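Local coordinates for protein REP-associated tyrosine transposase (Escherichia coli, PDB 4ER8) that binds REP hairpins and catalyses cleavage and recombination of the bacterial interspersed mosaic elements that contain them, at residues H112-Y117 and G144-D149. Residues are numbered along the deposited sequence; the frame is centred on the assembly and turned at random.
Sequences HVDYIY and GLYPID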
loop_
_atom_site.group_PDB
_atom_site.type_symbol
_atom_site.label_atom_id
_atom_site.label_comp_id
_atom_site.label_asym_id
_atom_site.label_seq_id
_atom_site.Cartn_x
_atom_site.Cartn_y
_atom_site.Cartn_z
ATOM N N HIS A 112 -10.928 4.722 1.434
ATOM C CA HIS A 112 -9.722 3.948 1.322
ATOM C C HIS A 112 -8.491 4.788 1.623
ATOM O O HIS A 112 -7.542 4.240 2.163
ATOM C CB HIS A 112 -9.611 3.230 -0.013
ATOM C CG HIS A 112 -10.474 2.022 -0.112
ATOM N ND1 HIS A 112 -11.805 2.082 -0.475
ATOM C CD2 HIS A 112 -10.185 0.709 0.040
ATOM C CE1 HIS A 112 -12.309 0.857 -0.487
ATOM N NE2 HIS A 112 -11.348 0.012 -0.183
ATOM N N VAL A 113 -8.481 6.091 1.335
ATOM C CA VAL A 113 -7.278 6.862 1.713
ATOM C C VAL A 113 -7.207 6.929 3.258
ATOM O O VAL A 113 -6.145 6.738 3.842
ATOM C CB VAL A 113 -7.206 8.306 1.135
ATOM C CG1 VAL A 113 -6.051 9.040 1.761
ATOM C CG2 VAL A 113 -7.086 8.374 -0.416
ATOM N N ASP A 114 -8.340 7.202 3.901
ATOM C CA ASP A 114 -8.447 7.299 5.330
ATOM C C ASP A 114 -7.962 5.967 5.908
ATOM O O ASP A 114 -7.103 5.920 6.831
ATOM C CB ASP A 114 -9.915 7.469 5.745
ATOM C CG ASP A 114 -10.511 8.855 5.418
ATOM O OD1 ASP A 114 -9.831 9.834 5.004
ATOM O OD2 ASP A 114 -11.732 8.951 5.622
ATOM N N TYR A 115 -8.518 4.883 5.362
ATOM C CA TYR A 115 -8.199 3.564 5.829
ATOM C C TYR A 115 -6.691 3.396 5.811
ATOM O O TYR A 115 -6.103 2.774 6.713
ATOM C CB TYR A 115 -8.788 2.515 4.914
ATOM C CG TYR A 115 -8.591 1.140 5.500
ATOM C CD1 TYR A 115 -9.601 0.521 6.250
ATOM C CD2 TYR A 115 -7.393 0.453 5.328
ATOM C CE1 TYR A 115 -9.431 -0.760 6.768
ATOM C CE2 TYR A 115 -7.215 -0.850 5.848
ATOM C CZ TYR A 115 -8.237 -1.436 6.567
ATOM O OH TYR A 115 -8.038 -2.685 7.126
ATOM N N ILE A 116 -6.059 3.935 4.769
ATOM C CA ILE A 116 -4.654 3.777 4.700
ATOM C C ILE A 116 -3.978 4.487 5.871
ATOM O O ILE A 116 -3.248 3.836 6.623
ATOM C CB ILE A 116 -4.094 4.189 3.353
ATOM C CG1 ILE A 116 -4.347 3.043 2.355
ATOM C CG2 ILE A 116 -2.602 4.508 3.513
ATOM C CD1 ILE A 116 -4.502 3.447 0.938
ATOM N N TYR A 117 -4.270 5.780 6.047
ATOM C CA TYR A 117 -3.604 6.579 7.066
ATOM C C TYR A 117 -3.979 6.177 8.496
ATOM O O TYR A 117 -3.175 6.353 9.406
ATOM C CB TYR A 117 -3.772 8.105 6.830
ATOM C CG TYR A 117 -3.216 8.560 5.482
ATOM C CD1 TYR A 117 -3.893 9.503 4.686
ATOM C CD2 TYR A 117 -2.027 8.017 4.978
ATOM C CE1 TYR A 117 -3.380 9.884 3.428
ATOM C CE2 TYR A 117 -1.516 8.401 3.747
ATOM C CZ TYR A 117 -2.196 9.317 2.972
ATOM O OH TYR A 117 -1.660 9.671 1.742
ATOM N N GLY A 144 -2.355 20.817 1.287
ATOM C CA GLY A 144 -3.431 21.104 2.243
ATOM C C GLY A 144 -4.511 20.054 2.233
ATOM O O GLY A 144 -5.698 20.379 2.150
ATOM N N LEU A 145 -4.086 18.797 2.305
ATOM C CA LEU A 145 -4.978 17.660 2.195
ATOM C C LEU A 145 -5.535 17.234 3.529
ATOM O O LEU A 145 -6.760 17.147 3.694
ATOM C CB LEU A 145 -4.259 16.488 1.560
ATOM C CG LEU A 145 -4.558 16.278 0.073
ATOM C CD1 LEU A 145 -6.049 15.876 -0.106
ATOM C CD2 LEU A 145 -4.155 17.501 -0.782
ATOM N N TYR A 146 -4.630 16.983 4.474
ATOM C CA TYR A 146 -5.024 16.564 5.828
ATOM C C TYR A 146 -4.434 17.430 6.948
ATOM O O TYR A 146 -3.244 17.746 6.914
ATOM C CB TYR A 146 -4.606 15.101 6.081
ATOM C CG TYR A 146 -5.479 14.055 5.421
ATOM C CD1 TYR A 146 -5.294 13.736 4.089
ATOM C CD2 TYR A 146 -6.461 13.358 6.135
ATOM C CE1 TYR A 146 -6.064 12.780 3.448
ATOM C CE2 TYR A 146 -7.236 12.365 5.506
ATOM C CZ TYR A 146 -7.030 12.084 4.137
ATOM O OH TYR A 146 -7.762 11.140 3.415
ATOM N N PRO A 147 -5.249 17.743 7.974
ATOM C CA PRO A 147 -4.649 18.378 9.146
ATOM C C PRO A 147 -3.710 17.371 9.866
ATOM O O PRO A 147 -4.077 16.215 10.138
ATOM C CB PRO A 147 -5.870 18.688 10.025
ATOM C CG PRO A 147 -6.827 17.525 9.766
ATOM C CD PRO A 147 -6.560 17.123 8.299
ATOM N N ILE A 148 -2.503 17.811 10.174
ATOM C CA ILE A 148 -1.545 16.993 10.877
ATOM C C ILE A 148 -2.196 16.247 12.045
ATOM O O ILE A 148 -1.835 15.116 12.317
ATOM C CB ILE A 148 -0.314 17.889 11.294
ATOM C CG1 ILE A 148 0.993 17.079 11.335
ATOM C CG2 ILE A 148 -0.583 18.746 12.578
ATOM C CD1 ILE A 148 1.259 16.445 12.682
ATOM N N ASP A 149 -3.191 16.848 12.700
ATOM C CA ASP A 149 -3.818 16.223 13.891
ATOM C C ASP A 149 -5.036 15.359 13.574
ATOM O O ASP A 149 -5.754 14.921 14.483
ATOM C CB ASP A 149 -4.173 17.248 14.990
ATOM C CG ASP A 149 -5.150 18.337 14.514
ATOM O OD1 ASP A 149 -5.728 18.993 15.410
ATOM O OD2 ASP A 149 -5.349 18.548 13.273
#
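Y146 reaches from the loop after helix 137-142 to helix 106-122, where its hydroxyl gives a hydrogen bond to OD1 of D114, with 2.9 Å between OH and OD1. The hydroxyl approaches OD1 almost in line with the CG-OD1 bond, and that oxygen lies in the plane of the tyrosine ring, at the edge; carboxylate and ring stand 81° apart. V113 comes in beside the phenol end: a chi1 of 171°, with CG1 anti to the backbone N, turns this methyl toward Y146, 4.0 Å from its CZ. Y117, one turn further along the helix, turns its edge toward a face of Y146 in a T-shaped pair, the ring centroids 5.5 Å apart. The touch is off-centre, with CD1 of Y117 over the rim of that face and its CE1 3.9 Å from CE1 of Y146.

The helix belongs to the HUH nuclease domain: N119 in its last turn and H123 just past its end are both nickel ligands, while V113 and Y117 also touch strands of the central antiparallel sheet. Without the ring, as with an alanine here in place of Y146, the D114 carboxylate would probably lose its hydroxyl donor and a gap would open against the edge of Y117.

Around this first shell, W150 packs edge-to-face with Y146 and also touches D114. At the far end of Y117, hydrogen bonds link its OH with T136 OG1 and D140 OD2, and F137 meets its ring edge-to-face.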